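Local structure of dehalogenase-like hydrolase (3UMB) at residues L36-Y47 against T68-L79. The protein probably catalyses the hydrolytic dehalogenation of small (S)-2-haloalkanoic acids, giving (R)-2-hydroxyalkanoic acids and releasing halide. Numbering follows the deposited sequence.
Sequences LSVLWRDRQIDY and TVDALRYACARL. With MG (magnesium ion), chain H; MG (magnesium ion), chain I.
Two helices of the alpha-helical cap that L-2-haloacid dehalogenases add to the Rossmann-like HAD core pack here, W40 and Q44 of 36-47 against T68, A71 and L72 of 68-79. Their axes approach to 8.2 Å at 134°, and small A71 and A75 permit this closeness. The CB of A71 is a knob among W40, R43, Q44 and Y47, 3.3 Å from Q44 N. W40 fills the reciprocal hole: with CG anti to the backbone N, its indole enters among T68, A71, L72 and A75, and L72 CD1 lies over one face in a CH-pi contact, 3.6 Å from the six-membered ring centroid. At the indole's edge, NE1 donates to T68 O (3.1 Å), which also accepts from L72 N on the opposite face of its carbonyl plane; tryptophan thus joins a broad apolar surface to one buried donor. Q44, its chain extended, lies alongside T68 and gives NE2 to OG1 at 2.6 Å, almost straight (165°) and in the amide plane. Y95 on helix 85-96 also bonds that NE2.

The seam also faces the dimer interface. Bent at chi2 and chi3, R43 turns one guanidinium face to Y74 CE2, the planes 21° apart, and R78 NH1 donates to Y74 OH. The two arginines come close, but E206 of the second subunit pairs with R43 and also bonds Y47 OH, while D42 forms a salt bridge with R43 NH2. D42 OD1 binds a magnesium ion at 2.3 Å, and D42 OD1 of the second subunit binds the same ion. Branched leucines pack around small A75: L36 CD1 meets its CB at 3.6 Å, and L39 CD2 also touches R78 CG and L79 CG.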
loop_
_atom_site.group_PDB
_atom_site.type_symbol
_atom_site.label_atom_id
_atom_site.label_comp_id
_atom_site.label_asym_id
_atom_site.label_seq_id
_atom_site.Cartn_x
_atom_site.Cartn_y
_atom_site.Cartn_z
ATOM N N LEU A 36 -14.310 -10.007 -4.714
ATOM C CA LEU A 36 -13.135 -10.788 -4.367
ATOM C C LEU A 36 -11.903 -10.273 -5.112
ATOM O O LEU A 36 -10.818 -10.169 -4.522
ATOM C CB LEU A 36 -13.320 -12.274 -4.690
ATOM C CG LEU A 36 -12.153 -13.225 -4.439
ATOM C CD1 LEU A 36 -11.593 -13.080 -3.036
ATOM C CD2 LEU A 36 -12.517 -14.706 -4.666
ATOM N N SER A 37 -12.092 -9.982 -6.407
ATOM C CA SER A 37 -10.976 -9.782 -7.299
ATOM C C SER A 37 -10.387 -8.429 -6.944
ATOM O O SER A 37 -9.186 -8.319 -6.733
ATOM C CB SER A 37 -11.376 -9.938 -8.784
ATOM O OG SER A 37 -11.926 -8.750 -9.297
ATOM N N VAL A 38 -11.245 -7.431 -6.777
ATOM C CA VAL A 38 -10.814 -6.162 -6.204
ATOM C C VAL A 38 -10.082 -6.285 -4.847
ATOM O O VAL A 38 -8.961 -5.764 -4.720
ATOM C CB VAL A 38 -11.965 -5.175 -6.030
ATOM C CG1 VAL A 38 -11.420 -3.875 -5.464
ATOM C CG2 VAL A 38 -12.668 -4.905 -7.385
ATOM N N LEU A 39 -10.702 -6.937 -3.839
ATOM C CA LEU A 39 -10.092 -7.038 -2.507
ATOM C C LEU A 39 -8.769 -7.779 -2.571
ATOM O O LEU A 39 -7.824 -7.412 -1.903
ATOM C CB LEU A 39 -11.027 -7.694 -1.480
ATOM C CG LEU A 39 -10.540 -7.812 -0.047
ATOM C CD1 LEU A 39 -10.072 -6.457 0.472
ATOM C CD2 LEU A 39 -11.626 -8.484 0.850
ATOM N N TRP A 40 -8.709 -8.782 -3.437
ATOM C CA TRP A 40 -7.545 -9.633 -3.592
ATOM C C TRP A 40 -6.327 -8.906 -4.182
ATOM O O TRP A 40 -5.205 -9.042 -3.668
ATOM C CB TRP A 40 -7.936 -10.774 -4.487
ATOM C CG TRP A 40 -6.933 -11.819 -4.674
ATOM C CD1 TRP A 40 -5.793 -12.040 -3.964
ATOM C CD2 TRP A 40 -7.021 -12.839 -5.637
ATOM N NE1 TRP A 40 -5.136 -13.154 -4.453
ATOM C CE2 TRP A 40 -5.878 -13.655 -5.495
ATOM C CE3 TRP A 40 -7.950 -13.127 -6.666
ATOM C CZ2 TRP A 40 -5.642 -14.755 -6.323
ATOM C CZ3 TRP A 40 -7.723 -14.229 -7.478
ATOM C CH2 TRP A 40 -6.568 -15.028 -7.309
ATOM N N ARG A 41 -6.566 -8.119 -5.227
ATOM C CA ARG A 41 -5.523 -7.286 -5.834
ATOM C C ARG A 41 -5.035 -6.221 -4.843
ATOM O O ARG A 41 -3.830 -6.042 -4.671
ATOM C CB ARG A 41 -6.028 -6.661 -7.137
ATOM C CG ARG A 41 -5.039 -5.731 -7.880
ATOM C CD ARG A 41 -3.692 -6.427 -8.279
ATOM N NE ARG A 41 -2.777 -5.473 -8.929
ATOM C CZ ARG A 41 -1.462 -5.673 -9.109
ATOM N NH1 ARG A 41 -0.869 -6.804 -8.693
ATOM N NH2 ARG A 41 -0.718 -4.733 -9.693
ATOM N N ASP A 42 -5.970 -5.551 -4.173
ATOM C CA ASP A 42 -5.635 -4.609 -3.110
ATOM C C ASP A 42 -4.690 -5.232 -2.096
ATOM O O ASP A 42 -3.619 -4.700 -1.833
ATOM C CB ASP A 42 -6.883 -4.141 -2.360
ATOM C CG ASP A 42 -6.586 -3.032 -1.304
ATOM O OD1 ASP A 42 -6.223 -1.887 -1.720
ATOM O OD2 ASP A 42 -6.735 -3.304 -0.067
ATOM N N ARG A 43 -5.091 -6.339 -1.497
ATOM C CA ARG A 43 -4.260 -6.931 -0.425
ATOM C C ARG A 43 -2.972 -7.527 -0.963
ATOM O O ARG A 43 -1.952 -7.491 -0.291
ATOM C CB ARG A 43 -5.037 -7.916 0.470
ATOM C CG ARG A 43 -6.049 -7.181 1.367
ATOM C CD ARG A 43 -5.321 -6.222 2.307
ATOM N NE ARG A 43 -5.975 -6.090 3.606
ATOM C CZ ARG A 43 -6.929 -5.187 3.895
ATOM N NH1 ARG A 43 -7.443 -5.104 5.125
ATOM N NH2 ARG A 43 -7.401 -4.348 2.973
ATOM N N GLN A 44 -2.991 -8.000 -2.215
ATOM C CA GLN A 44 -1.763 -8.548 -2.798
ATOM C C GLN A 44 -0.676 -7.474 -2.832
ATOM O O GLN A 44 0.424 -7.665 -2.350
ATOM C CB GLN A 44 -2.051 -9.157 -4.173
ATOM C CG GLN A 44 -0.853 -9.570 -4.972
ATOM C CD GLN A 44 -1.202 -9.811 -6.434
ATOM O OE1 GLN A 44 -1.772 -8.936 -7.080
ATOM N NE2 GLN A 44 -0.918 -11.032 -6.941
ATOM N N ILE A 45 -1.040 -6.317 -3.336
ATOM C CA ILE A 45 -0.150 -5.211 -3.401
ATOM C C ILE A 45 0.131 -4.631 -2.014
ATOM O O ILE A 45 1.255 -4.382 -1.692
ATOM C CB ILE A 45 -0.653 -4.220 -4.432
ATOM C CG1 ILE A 45 -0.477 -4.831 -5.816
ATOM C CG2 ILE A 45 0.138 -2.910 -4.392
ATOM C CD1 ILE A 45 1.039 -5.140 -6.172
ATOM N N ASP A 46 -0.879 -4.461 -1.180
ATOM C CA ASP A 46 -0.656 -3.969 0.150
ATOM C C ASP A 46 0.406 -4.803 0.843
ATOM O O ASP A 46 1.286 -4.243 1.493
ATOM C CB ASP A 46 -1.927 -4.050 0.972
ATOM C CG ASP A 46 -2.921 -2.986 0.607
ATOM O OD1 ASP A 46 -2.559 -2.128 -0.248
ATOM O OD2 ASP A 46 -4.054 -3.053 1.172
ATOM N N TYR A 47 0.306 -6.142 0.728
ATOM C CA TYR A 47 1.216 -7.046 1.416
ATOM C C TYR A 47 2.638 -6.950 0.903
ATOM O O TYR A 47 3.556 -7.022 1.694
ATOM C CB TYR A 47 0.723 -8.501 1.395
ATOM C CG TYR A 47 -0.516 -8.804 2.256
ATOM C CD1 TYR A 47 -1.050 -7.864 3.172
ATOM C CD2 TYR A 47 -1.128 -10.047 2.208
ATOM C CE1 TYR A 47 -2.206 -8.158 3.962
ATOM C CE2 TYR A 47 -2.281 -10.350 3.001
ATOM C CZ TYR A 47 -2.790 -9.410 3.874
ATOM O OH TYR A 47 -3.885 -9.734 4.650
ATOM N N THR A 68 0.484 -13.948 -2.969
ATOM C CA THR A 68 -0.781 -13.910 -3.708
ATOM C C THR A 68 -1.777 -14.902 -3.030
ATOM O O THR A 68 -2.951 -14.658 -2.935
ATOM C CB THR A 68 -0.565 -14.150 -5.215
ATOM O OG1 THR A 68 0.143 -13.044 -5.779
ATOM C CG2 THR A 68 -1.882 -14.319 -5.967
ATOM N N VAL A 69 -1.274 -16.008 -2.529
ATOM C CA VAL A 69 -2.087 -16.976 -1.788
ATOM C C VAL A 69 -2.587 -16.310 -0.493
ATOM O O VAL A 69 -3.784 -16.251 -0.262
ATOM C CB VAL A 69 -1.244 -18.262 -1.540
ATOM C CG1 VAL A 69 -1.905 -19.199 -0.534
ATOM C CG2 VAL A 69 -0.967 -18.973 -2.899
ATOM N N ASP A 70 -1.658 -15.735 0.285
ATOM C CA ASP A 70 -2.004 -14.969 1.487
ATOM C C ASP A 70 -3.121 -13.958 1.219
ATOM O O ASP A 70 -4.098 -13.891 1.954
ATOM C CB ASP A 70 -0.796 -14.219 2.022
ATOM C CG ASP A 70 0.300 -15.124 2.468
ATOM O OD1 ASP A 70 -0.022 -16.299 2.679
ATOM O OD2 ASP A 70 1.476 -14.676 2.565
ATOM N N ALA A 71 -2.958 -13.137 0.200
ATOM C CA ALA A 71 -3.951 -12.103 -0.084
ATOM C C ALA A 71 -5.294 -12.744 -0.445
ATOM O O ALA A 71 -6.348 -12.234 -0.060
ATOM C CB ALA A 71 -3.498 -11.150 -1.214
ATOM N N LEU A 72 -5.259 -13.823 -1.222
ATOM C CA LEU A 72 -6.489 -14.478 -1.663
ATOM C C LEU A 72 -7.246 -15.062 -0.466
ATOM O O LEU A 72 -8.472 -14.973 -0.389
ATOM C CB LEU A 72 -6.167 -15.619 -2.633
ATOM C CG LEU A 72 -7.337 -16.561 -2.989
ATOM C CD1 LEU A 72 -8.344 -15.754 -3.812
ATOM C CD2 LEU A 72 -6.852 -17.784 -3.717
ATOM N N ARG A 73 -6.491 -15.724 0.406
ATOM C CA ARG A 73 -6.984 -16.217 1.681
ATOM C C ARG A 73 -7.565 -15.155 2.593
ATOM O O ARG A 73 -8.675 -15.339 3.153
ATOM C CB ARG A 73 -5.891 -16.935 2.436
ATOM C CG ARG A 73 -5.529 -18.271 1.813
ATOM C CD ARG A 73 -4.395 -18.990 2.529
ATOM N NE ARG A 73 -4.119 -20.283 1.858
ATOM C CZ ARG A 73 -2.997 -21.000 1.970
ATOM N NH1 ARG A 73 -1.983 -20.585 2.722
ATOM N NH2 ARG A 73 -2.878 -22.139 1.308
ATOM N N TYR A 74 -6.832 -14.055 2.801
ATOM C CA TYR A 74 -7.415 -12.969 3.592
ATOM C C TYR A 74 -8.733 -12.517 2.918
ATOM O O TYR A 74 -9.762 -12.342 3.593
ATOM C CB TYR A 74 -6.488 -11.770 3.746
ATOM C CG TYR A 74 -7.199 -10.617 4.387
ATOM C CD1 TYR A 74 -7.148 -10.442 5.756
ATOM C CD2 TYR A 74 -7.906 -9.706 3.629
ATOM C CE1 TYR A 74 -7.809 -9.411 6.383
ATOM C CE2 TYR A 74 -8.579 -8.643 4.226
ATOM C CZ TYR A 74 -8.529 -8.515 5.636
ATOM O OH TYR A 74 -9.187 -7.498 6.299
ATOM N N ALA A 75 -8.700 -12.304 1.602
ATOM C CA ALA A 75 -9.884 -11.713 0.922
ATOM C C ALA A 75 -11.123 -12.645 1.081
ATOM O O ALA A 75 -12.245 -12.196 1.270
ATOM C CB ALA A 75 -9.590 -11.457 -0.525
ATOM N N CYS A 76 -10.894 -13.950 1.055
ATOM C CA CYS A 76 -12.015 -14.884 1.170
ATOM C C CYS A 76 -12.598 -14.915 2.585
ATOM O O CYS A 76 -13.804 -14.915 2.706
ATOM C CB CYS A 76 -11.621 -16.276 0.685
ATOM S SG CYS A 76 -11.562 -16.331 -1.146
ATOM N N ALA A 77 -11.733 -14.898 3.602
ATOM C CA ALA A 77 -12.100 -14.846 5.003
ATOM C C ALA A 77 -12.914 -13.617 5.275
ATOM O O ALA A 77 -13.983 -13.711 5.860
ATOM C CB ALA A 77 -10.827 -14.869 5.937
ATOM N N ARG A 78 -12.433 -12.470 4.803
ATOM C CA ARG A 78 -13.111 -11.166 4.969
ATOM C C ARG A 78 -14.481 -11.119 4.298
ATOM O O ARG A 78 -15.403 -10.506 4.788
ATOM C CB ARG A 78 -12.198 -10.074 4.406
ATOM C CG ARG A 78 -12.761 -8.687 4.128
ATOM C CD ARG A 78 -12.667 -7.706 5.320
ATOM N NE ARG A 78 -12.964 -6.339 4.857
ATOM C CZ ARG A 78 -12.044 -5.422 4.474
ATOM N NH1 ARG A 78 -10.724 -5.638 4.547
ATOM N NH2 ARG A 78 -12.464 -4.241 4.036
ATOM N N LEU A 79 -14.586 -11.756 3.133
ATOM C CA LEU A 79 -15.759 -11.666 2.299
ATOM C C LEU A 79 -16.661 -12.863 2.560
ATOM O O LEU A 79 -17.668 -13.050 1.862
ATOM C CB LEU A 79 -15.346 -11.639 0.814
ATOM C CG LEU A 79 -14.886 -10.325 0.163
ATOM C CD1 LEU A 79 -14.490 -10.589 -1.277
ATOM C CD2 LEU A 79 -15.995 -9.255 0.269
HETATM MG MG MG H . -4.751 -0.279 -0.976
HETATM MG MG MG I . -15.110 -14.442 7.797
HETATM O O HOH W 1 -6.285 -0.893 0.720
HETATM O O HOH W 2 -5.555 0.198 -3.149
#